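Local coordinates for protein cytosolic IMP-GMP specific 5'-nucleotidase (Legionella pneumophila subsp. pneumophila, PDB 4OHF) that probably hydrolyses the 5'-phosphate of purine nucleoside monophosphates such as IMP and GMP, as a magnesium-dependent nucleotidase of the HAD superfamily, at residues 66-71 and 404-409; 81-86 and 410-415. All blocks are in the same frame, centred on the assembly; numbering follows the deposited sequence.

Interaction 1. Residues 66-71 and 404-409; sequences DDAIRG and PKWERV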
ATOM      1  N   ASP B  66     -18.163 -29.462  16.392  1.00 48.82           N
ATOM      2  CA  ASP B  66     -17.817 -28.597  17.502  1.00 49.32           C
ATOM      3  C   ASP B  66     -16.339 -28.301  17.731  1.00 49.71           C
ATOM      4  O   ASP B  66     -16.015 -27.545  18.642  1.00 51.00           O
ATOM      5  CB  ASP B  66     -18.425 -29.136  18.797  1.00 50.85           C
ATOM      6  CG  ASP B  66     -19.938 -29.141  18.771  1.00 52.40           C
ATOM      7  OD1 ASP B  66     -20.536 -28.079  18.476  1.00 51.97           O
ATOM      8  OD2 ASP B  66     -20.533 -30.205  19.055  1.00 52.98           O
ATOM      9  N   ASP B  67     -15.440 -28.869  16.930  1.00 49.56           N
ATOM     10  CA  ASP B  67     -14.011 -28.598  17.114  1.00 49.35           C
ATOM     11  C   ASP B  67     -13.652 -27.146  16.831  1.00 48.39           C
ATOM     12  O   ASP B  67     -12.584 -26.658  17.229  1.00 48.49           O
ATOM     13  CB  ASP B  67     -13.152 -29.512  16.235  1.00 51.56           C
ATOM     14  CG  ASP B  67     -12.998 -30.902  16.822  1.00 54.21           C
ATOM     15  OD1 ASP B  67     -12.980 -31.004  18.069  1.00 54.02           O
ATOM     16  OD2 ASP B  67     -12.884 -31.881  16.040  1.00 56.39           O
ATOM     17  N   ALA B  68     -14.542 -26.456  16.132  1.00 47.05           N
ATOM     18  CA  ALA B  68     -14.332 -25.054  15.816  1.00 45.49           C
ATOM     19  C   ALA B  68     -15.643 -24.263  15.908  1.00 44.43           C
ATOM     20  O   ALA B  68     -16.737 -24.828  16.007  1.00 44.45           O
ATOM     21  CB  ALA B  68     -13.715 -24.911  14.429  1.00 43.51           C
ATOM     22  N   ILE B  69     -15.519 -22.943  15.887  1.00 43.08           N
ATOM     23  CA  ILE B  69     -16.668 -22.069  15.979  1.00 41.02           C
ATOM     24  C   ILE B  69     -16.556 -20.976  14.923  1.00 41.44           C
ATOM     25  O   ILE B  69     -15.487 -20.790  14.340  1.00 40.49           O
ATOM     26  CB  ILE B  69     -16.750 -21.505  17.408  1.00 41.49           C
ATOM     27  CG1 ILE B  69     -18.137 -21.791  17.950  1.00 42.40           C
ATOM     28  CG2 ILE B  69     -16.367 -20.026  17.471  1.00 37.94           C
ATOM     29  CD1 ILE B  69     -18.347 -21.267  19.339  1.00 51.69           C
ATOM     30  N   ARG B  70     -17.649 -20.265  14.646  1.00 40.79           N
ATOM     31  CA  ARG B  70     -17.600 -19.215  13.634  1.00 37.14           C
ATOM     32  C   ARG B  70     -16.840 -17.988  14.128  1.00 36.89           C
ATOM     33  O   ARG B  70     -16.828 -17.707  15.320  1.00 36.38           O
ATOM     34  CB  ARG B  70     -19.016 -18.819  13.221  1.00 36.96           C
ATOM     35  CG  ARG B  70     -19.082 -17.731  12.134  1.00 34.31           C
ATOM     36  CD  ARG B  70     -20.514 -17.457  11.733  1.00 34.14           C
ATOM     37  NE  ARG B  70     -20.619 -16.516  10.632  1.00 32.47           N
ATOM     38  CZ  ARG B  70     -21.764 -16.206  10.027  1.00 36.42           C
ATOM     39  NH1 ARG B  70     -22.902 -16.770  10.416  1.00 34.84           N
ATOM     40  NH2 ARG B  70     -21.776 -15.328   9.031  1.00 36.67           N
ATOM     41  N   GLY B  71     -16.196 -17.276  13.202  1.00 36.66           N
ATOM     42  CA  GLY B  71     -15.469 -16.064  13.548  1.00 37.51           C
ATOM     43  C   GLY B  71     -13.976 -16.182  13.804  1.00 37.80           C
ATOM     44  O   GLY B  71     -13.297 -15.173  13.942  1.00 37.42           O
ATOM     45  N   PRO B 404     -16.685 -25.761  24.280  1.00 41.15           N
ATOM     46  CA  PRO B 404     -15.530 -25.917  25.172  1.00 39.91           C
ATOM     47  C   PRO B 404     -14.195 -25.303  24.749  1.00 38.89           C
ATOM     48  O   PRO B 404     -13.460 -24.777  25.587  1.00 38.66           O
ATOM     49  CB  PRO B 404     -15.446 -27.439  25.381  1.00 40.68           C
ATOM     50  CG  PRO B 404     -16.203 -28.023  24.244  1.00 40.71           C
ATOM     51  CD  PRO B 404     -17.341 -27.059  24.050  1.00 41.93           C
ATOM     52  N   LYS B 405     -13.875 -25.358  23.461  1.00 36.50           N
ATOM     53  CA  LYS B 405     -12.625 -24.786  22.999  1.00 35.77           C
ATOM     54  C   LYS B 405     -12.656 -23.279  22.744  1.00 36.98           C
ATOM     55  O   LYS B 405     -11.676 -22.579  23.018  1.00 37.17           O
ATOM     56  CB  LYS B 405     -12.174 -25.468  21.703  1.00 35.42           C
ATOM     57  CG  LYS B 405     -11.760 -26.930  21.848  1.00 37.54           C
ATOM     58  CD  LYS B 405     -11.489 -27.598  20.482  1.00 38.43           C
ATOM     59  CE  LYS B 405     -10.211 -27.100  19.816  1.00 38.98           C
ATOM     60  NZ  LYS B 405      -9.945 -27.763  18.481  1.00 41.33           N
ATOM     61  N   TRP B 406     -13.777 -22.766  22.239  1.00 37.36           N
ATOM     62  CA  TRP B 406     -13.831 -21.359  21.854  1.00 36.66           C
ATOM     63  C   TRP B 406     -14.777 -20.389  22.538  1.00 38.04           C
ATOM     64  O   TRP B 406     -14.691 -19.185  22.304  1.00 39.04           O
ATOM     65  CB  TRP B 406     -14.061 -21.270  20.352  1.00 34.37           C
ATOM     66  CG  TRP B 406     -13.114 -22.086  19.576  1.00 35.57           C
ATOM     67  CD1 TRP B 406     -13.304 -23.367  19.107  1.00 37.76           C
ATOM     68  CD2 TRP B 406     -11.794 -21.716  19.204  1.00 34.37           C
ATOM     69  NE1 TRP B 406     -12.171 -23.811  18.465  1.00 34.79           N
ATOM     70  CE2 TRP B 406     -11.227 -22.816  18.513  1.00 36.09           C
ATOM     71  CE3 TRP B 406     -11.029 -20.561  19.381  1.00 33.20           C
ATOM     72  CZ2 TRP B 406      -9.925 -22.787  18.002  1.00 37.62           C
ATOM     73  CZ3 TRP B 406      -9.744 -20.531  18.874  1.00 34.39           C
ATOM     74  CH2 TRP B 406      -9.202 -21.637  18.192  1.00 36.12           C
ATOM     75  N   GLU B 407     -15.666 -20.886  23.380  1.00 39.08           N
ATOM     76  CA  GLU B 407     -16.597 -20.002  24.058  1.00 39.49           C
ATOM     77  C   GLU B 407     -17.571 -19.433  23.021  1.00 37.27           C
ATOM     78  O   GLU B 407     -17.788 -20.054  21.985  1.00 32.84           O
ATOM     79  CB  GLU B 407     -15.818 -18.901  24.795  1.00 43.06           C
ATOM     80  CG  GLU B 407     -15.206 -19.381  26.113  1.00 48.05           C
ATOM     81  CD  GLU B 407     -13.891 -18.685  26.484  1.00 52.75           C
ATOM     82  OE1 GLU B 407     -13.389 -18.915  27.612  1.00 52.23           O
ATOM     83  OE2 GLU B 407     -13.349 -17.915  25.651  1.00 55.48           O
ATOM     84  N   ARG B 408     -18.138 -18.262  23.295  1.00 37.32           N
ATOM     85  CA  ARG B 408     -19.121 -17.635  22.403  1.00 38.25           C
ATOM     86  C   ARG B 408     -18.621 -17.046  21.099  1.00 38.33           C
ATOM     87  O   ARG B 408     -17.477 -16.596  20.986  1.00 38.77           O
ATOM     88  CB  ARG B 408     -19.880 -16.541  23.148  1.00 40.60           C
ATOM     89  CG  ARG B 408     -21.015 -17.063  23.984  1.00 45.68           C
ATOM     90  CD  ARG B 408     -21.599 -15.993  24.870  1.00 48.58           C
ATOM     91  NE  ARG B 408     -20.938 -15.982  26.164  1.00 53.67           N
ATOM     92  CZ  ARG B 408     -21.298 -15.187  27.161  1.00 57.18           C
ATOM     93  NH1 ARG B 408     -22.313 -14.344  26.992  1.00 59.79           N
ATOM     94  NH2 ARG B 408     -20.659 -15.241  28.325  1.00 57.97           N
ATOM     95  N   VAL B 409     -19.510 -17.040  20.115  1.00 36.80           N
ATOM     96  CA  VAL B 409     -19.202 -16.491  18.807  1.00 35.42           C
ATOM     97  C   VAL B 409     -19.087 -14.975  18.884  1.00 36.81           C
ATOM     98  O   VAL B 409     -18.190 -14.397  18.277  1.00 37.75           O
ATOM     99  CB  VAL B 409     -20.308 -16.847  17.777  1.00 34.79           C
ATOM    100  CG1 VAL B 409     -20.150 -16.023  16.524  1.00 31.26           C
ATOM    101  CG2 VAL B 409     -20.245 -18.326  17.441  1.00 34.49           C
TER
HETATM  102  O   HOH W   1     -14.900 -27.285  21.532  1.00 42.59           O

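Interaction 2. Residues 81-86 and 410-415; sequences ILKLSR and FRAGAE. With 5GP (guanosine-5'-monophosphate), chain E.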
ATOM      1  N   ILE B  81      -4.690 -20.966  15.116  1.00 49.66           N
ATOM      2  CA  ILE B  81      -6.053 -20.499  14.955  1.00 47.52           C
ATOM      3  C   ILE B  81      -6.357 -19.593  16.134  1.00 46.28           C
ATOM      4  O   ILE B  81      -6.158 -19.976  17.280  1.00 44.53           O
ATOM      5  CB  ILE B  81      -7.040 -21.670  14.914  1.00 48.82           C
ATOM      6  CG1 ILE B  81      -6.690 -22.601  13.743  1.00 48.37           C
ATOM      7  CG2 ILE B  81      -8.469 -21.139  14.763  1.00 49.08           C
ATOM      8  CD1 ILE B  81      -7.629 -23.808  13.610  1.00 48.81           C
ATOM      9  N   LEU B  82      -6.856 -18.393  15.844  1.00 45.68           N
ATOM     10  CA  LEU B  82      -7.126 -17.406  16.884  1.00 45.65           C
ATOM     11  C   LEU B  82      -8.558 -16.912  17.087  1.00 43.80           C
ATOM     12  O   LEU B  82      -9.342 -16.824  16.145  1.00 44.84           O
ATOM     13  CB  LEU B  82      -6.241 -16.186  16.624  1.00 46.87           C
ATOM     14  CG  LEU B  82      -4.811 -16.470  16.139  1.00 47.60           C
ATOM     15  CD1 LEU B  82      -4.118 -15.159  15.864  1.00 46.69           C
ATOM     16  CD2 LEU B  82      -4.028 -17.267  17.185  1.00 48.39           C
ATOM     17  N   LYS B  83      -8.861 -16.577  18.337  1.00 42.64           N
ATOM     18  CA  LYS B  83     -10.150 -16.023  18.764  1.00 42.21           C
ATOM     19  C   LYS B  83      -9.776 -14.566  19.102  1.00 42.19           C
ATOM     20  O   LYS B  83      -9.104 -14.310  20.106  1.00 40.45           O
ATOM     21  CB  LYS B  83     -10.632 -16.716  20.044  1.00 40.59           C
ATOM     22  CG  LYS B  83     -12.148 -16.960  20.183  1.00 42.39           C
ATOM     23  CD  LYS B  83     -12.995 -15.705  20.156  1.00 40.65           C
ATOM     24  CE  LYS B  83     -14.464 -16.024  20.392  1.00 38.28           C
ATOM     25  NZ  LYS B  83     -14.720 -16.580  21.747  1.00 36.55           N
ATOM     26  N   LEU B  84     -10.201 -13.619  18.279  1.00 42.46           N
ATOM     27  CA  LEU B  84      -9.862 -12.218  18.508  1.00 43.60           C
ATOM     28  C   LEU B  84     -10.983 -11.355  19.071  1.00 44.64           C
ATOM     29  O   LEU B  84     -12.158 -11.673  18.938  1.00 46.52           O
ATOM     30  CB  LEU B  84      -9.369 -11.593  17.205  1.00 43.42           C
ATOM     31  CG  LEU B  84      -7.907 -11.736  16.782  1.00 43.12           C
ATOM     32  CD1 LEU B  84      -7.307 -13.047  17.243  1.00 43.78           C
ATOM     33  CD2 LEU B  84      -7.848 -11.609  15.280  1.00 41.93           C
ATOM     34  N   SER B  85     -10.603 -10.250  19.702  1.00 45.37           N
ATOM     35  CA  SER B  85     -11.559  -9.304  20.266  1.00 44.56           C
ATOM     36  C   SER B  85     -11.815  -8.346  19.135  1.00 43.94           C
ATOM     37  O   SER B  85     -11.128  -8.407  18.118  1.00 42.89           O
ATOM     38  CB  SER B  85     -10.939  -8.532  21.420  1.00 46.11           C
ATOM     39  OG  SER B  85      -9.973  -7.610  20.927  1.00 46.09           O
ATOM     40  N   ARG B  86     -12.773  -7.442  19.305  1.00 45.13           N
ATOM     41  CA  ARG B  86     -13.081  -6.500  18.234  1.00 47.03           C
ATOM     42  C   ARG B  86     -11.887  -5.655  17.801  1.00 47.54           C
ATOM     43  O   ARG B  86     -11.850  -5.180  16.677  1.00 47.67           O
ATOM     44  CB  ARG B  86     -14.246  -5.578  18.616  1.00 48.57           C
ATOM     45  CG  ARG B  86     -13.956  -4.570  19.707  1.00 51.45           C
ATOM     46  CD  ARG B  86     -14.582  -3.210  19.353  1.00 52.84           C
ATOM     47  NE  ARG B  86     -16.031  -3.268  19.139  1.00 55.35           N
ATOM     48  CZ  ARG B  86     -16.639  -2.906  18.005  1.00 56.30           C
ATOM     49  NH1 ARG B  86     -15.921  -2.458  16.978  1.00 56.51           N
ATOM     50  NH2 ARG B  86     -17.963  -2.997  17.889  1.00 53.25           N
ATOM     51  N   PHE B 410     -19.984 -14.337  19.639  1.00 37.13           N
ATOM     52  CA  PHE B 410     -20.003 -12.878  19.740  1.00 38.39           C
ATOM     53  C   PHE B 410     -19.164 -12.252  20.851  1.00 38.98           C
ATOM     54  O   PHE B 410     -18.959 -11.037  20.868  1.00 38.36           O
ATOM     55  CB  PHE B 410     -21.452 -12.382  19.853  1.00 35.74           C
ATOM     56  CG  PHE B 410     -22.272 -12.579  18.591  1.00 38.11           C
ATOM     57  CD1 PHE B 410     -22.387 -11.553  17.648  1.00 35.36           C
ATOM     58  CD2 PHE B 410     -22.933 -13.785  18.347  1.00 35.69           C
ATOM     59  CE1 PHE B 410     -23.141 -11.725  16.501  1.00 33.73           C
ATOM     60  CE2 PHE B 410     -23.692 -13.961  17.194  1.00 33.98           C
ATOM     61  CZ  PHE B 410     -23.797 -12.935  16.269  1.00 33.55           C
ATOM     62  N   ARG B 411     -18.665 -13.061  21.773  1.00 41.92           N
ATOM     63  CA  ARG B 411     -17.867 -12.515  22.872  1.00 43.58           C
ATOM     64  C   ARG B 411     -16.451 -13.053  22.899  1.00 42.73           C
ATOM     65  O   ARG B 411     -16.235 -14.237  22.676  1.00 42.56           O
ATOM     66  CB  ARG B 411     -18.547 -12.803  24.222  1.00 44.46           C
ATOM     67  CG  ARG B 411     -19.865 -12.072  24.446  1.00 46.86           C
ATOM     68  CD  ARG B 411     -19.681 -10.560  24.575  1.00 49.68           C
ATOM     69  NE  ARG B 411     -20.369  -9.829  23.504  1.00 56.73           N
ATOM     70  CZ  ARG B 411     -21.684  -9.604  23.447  1.00 58.29           C
ATOM     71  NH1 ARG B 411     -22.481 -10.053  24.412  1.00 59.46           N
ATOM     72  NH2 ARG B 411     -22.204  -8.917  22.427  1.00 55.45           N
ATOM     73  N   ALA B 412     -15.496 -12.158  23.146  1.00 44.54           N
ATOM     74  CA  ALA B 412     -14.076 -12.501  23.248  1.00 46.24           C
ATOM     75  C   ALA B 412     -13.662 -12.057  24.651  1.00 49.72           C
ATOM     76  O   ALA B 412     -12.936 -11.080  24.834  1.00 52.68           O
ATOM     77  CB  ALA B 412     -13.276 -11.757  22.208  1.00 42.57           C
ATOM     78  N   GLY B 413     -14.132 -12.792  25.645  1.00 51.62           N
ATOM     79  CA  GLY B 413     -13.845 -12.441  27.015  1.00 52.19           C
ATOM     80  C   GLY B 413     -15.066 -11.678  27.479  1.00 53.36           C
ATOM     81  O   GLY B 413     -16.209 -12.149  27.329  1.00 53.48           O
ATOM     82  N   ALA B 414     -14.840 -10.498  28.039  1.00 52.15           N
ATOM     83  CA  ALA B 414     -15.946  -9.673  28.487  1.00 51.24           C
ATOM     84  C   ALA B 414     -16.337  -8.729  27.354  1.00 51.38           C
ATOM     85  O   ALA B 414     -17.407  -8.139  27.376  1.00 53.19           O
ATOM     86  CB  ALA B 414     -15.545  -8.893  29.702  1.00 48.79           C
ATOM     87  N   GLU B 415     -15.464  -8.583  26.364  1.00 52.50           N
ATOM     88  CA  GLU B 415     -15.752  -7.709  25.234  1.00 53.33           C
ATOM     89  C   GLU B 415     -16.223  -8.468  24.019  1.00 53.09           C
ATOM     90  O   GLU B 415     -16.315  -9.700  24.009  1.00 53.06           O
ATOM     91  CB  GLU B 415     -14.537  -6.864  24.841  1.00 54.60           C
ATOM     92  CG  GLU B 415     -13.214  -7.388  25.338  1.00 60.03           C
ATOM     93  CD  GLU B 415     -12.050  -6.503  24.930  1.00 62.54           C
ATOM     94  OE1 GLU B 415     -12.165  -5.259  25.065  1.00 64.25           O
ATOM     95  OE2 GLU B 415     -11.018  -7.058  24.487  1.00 64.20           O
TER
HETATM   96  P   5GP E 501      -8.448   2.609  10.745  1.00103.83           P
HETATM   97  O1P 5GP E 501      -8.616   3.191   9.380  1.00104.72           O
HETATM   98  O2P 5GP E 501      -9.637   2.903  11.631  1.00104.11           O
HETATM   99  O3P 5GP E 501      -7.169   3.083  11.427  1.00104.66           O
HETATM  100  O5' 5GP E 501      -8.258   1.017  10.619  1.00101.46           O
HETATM  101  C5' 5GP E 501      -9.258   0.189  10.019  1.00 98.68           C
HETATM  102  C4' 5GP E 501      -9.646  -0.964  10.940  1.00 95.65           C
HETATM  103  O4' 5GP E 501     -10.102  -0.625  12.254  1.00 93.17           O
HETATM  104  C3' 5GP E 501     -10.743  -1.916  10.418  1.00 94.24           C
HETATM  105  O3' 5GP E 501     -10.401  -2.600   9.170  1.00 94.85           O
HETATM  106  C2' 5GP E 501     -10.893  -2.830  11.616  1.00 92.54           C
HETATM  107  O2' 5GP E 501     -10.012  -4.004  11.460  1.00 92.52           O
HETATM  108  C1' 5GP E 501     -10.535  -1.908  12.821  1.00 90.18           C
HETATM  109  N9  5GP E 501     -11.709  -1.677  13.775  1.00 84.74           N
HETATM  110  C8  5GP E 501     -12.123  -2.453  14.796  1.00 82.52           C
HETATM  111  N7  5GP E 501     -13.207  -1.912  15.421  1.00 80.60           N
HETATM  112  C5  5GP E 501     -13.477  -0.750  14.766  1.00 80.74           C
HETATM  113  C6  5GP E 501     -14.449   0.276  14.905  1.00 80.30           C
HETATM  114  O6  5GP E 501     -15.313   0.195  15.811  1.00 79.11           O
HETATM  115  N1  5GP E 501     -14.430   1.356  14.035  1.00 80.25           N
HETATM  116  C2  5GP E 501     -13.507   1.464  13.049  1.00 80.39           C
HETATM  117  N2  5GP E 501     -13.513   2.533  12.215  1.00 78.96           N
HETATM  118  N3  5GP E 501     -12.545   0.477  12.885  1.00 81.03           N
HETATM  119  C4  5GP E 501     -12.526  -0.612  13.731  1.00 82.02           C
HETATM  120  O   HOH W   2     -14.483 -15.689  24.474  1.00 36.76           O

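Interaction 1. Residues 66-71 and 404-409
In this HAD-superfamily nucleotidase, W406 and K405 of the loop after the long helix 374-399 grip the carbonyl of D67, in the loop that leads from helix 33-51 into the antiparallel sheet beginning at strand 73-75. The two loops run in nearly the same direction, 17° apart. D67 O accepts two bonds. W406 NE1 donates at 3.1 Å with an N-H...O angle of 159°; the oxygen lies in the indole plane at its edge, while the donor is tilted from the plane of the carbonyl. K405 NZ, by contrast, lies in the carbonyl plane on a lone pair of D67 O. Lysine suits its place as a long chain ending in a donor: a bend at chi3 (71°) turns CE toward D67. Tryptophan suits its place because it offers an N-H on a large apolar ring, whose other partners include Y94 and L92. A water extends the polar end of the contact, accepting from K405 N and donating to D66 O at 3.1 Å.

Farther along, the contact becomes apolar, which suits the branched chains of I69 and V409. I69 and W406 point past one another, with I69 CG2 3.9 Å from W406 CB. R70, next in the chain, sends its extended side chain away from 404-409 to salt bridges with E326 and D125 and to the carbonyl of D303, whose side chain binds magnesium. The branched tip of V409 closes this end, where its CG2 lies 4.0 Å from I69 CD1 and its CG1 meets R70 O.

Interaction 2. Residues 81-86 and 410-415
The end of strand 80-84 meets the short hairpin 411-412/415-416 at a single close backbone approach, with S85 CA 5.0 Å from A412 CA. A412 N bonds to E415 O at 2.7 Å to close the hairpin, and the angles of G413 and A414 come close to a type II' turn. The positive phi of G413 (97°) would drive a side chain against the carbonyl oxygen of A412, so glycine fits here.

K83 reaches from the strand to the base of the hairpin. A turn at chi4 (64°) brings NZ into the carbonyl plane of R411, where it donates to R411 O at 2.9 Å, approaching not far from the line of the C=O bond (157°). W406 O probably also accepts from this amino group and R408 O lies beside it, as does a water that accepts from K83 NZ and G413 N; four oxygens compete for three N-H groups. A buried lysine is thus surrounded by oxygens, which probably stabilise its positive charge. Alanine suits its place because its methyl fits against the backbone at the strand's end: A412 CB lies 3.5 Å from L84 O and beside S85 CA. Beyond it, E415 OE2 comes to S85 CB, while S85 OG serves the backbone N-H groups of Y87 and A89.

R86 continues the segment to bound GMP, at an interface where R86 of the second subunit also bonds the nucleotide; this placing is consistent with an effector site. R411 pairs with D456 of that subunit. E416 forms a salt bridge with R86 NE. At its tip, R86 NH1 makes a weak bond to GMP N7, which lies in the guanidinium plane 3.2 Å away, and comes within 3.0 Å of O6.

How the interactions relate
From the N terminus, the chain passes 66-71, then 81-86 on strand 80-84, and returns through 404-409 and 410-415 only after more than 300 residues. Interactions 1 and 2 therefore close two long loops that cross, neither nested in the other. The late segments are consecutive, so one continuous run after helix 374-399 first lies beside the loop before strand 73-75 and then beside the end of strand 80-84, in the same antiparallel sheet. The contacts also touch directly: W406 CH2 packs 3.5 Å from I81 CG2. Together they tie the loop whose R70 reaches toward the magnesium site, and the strand leading to the GMP-binding interface, to one late segment.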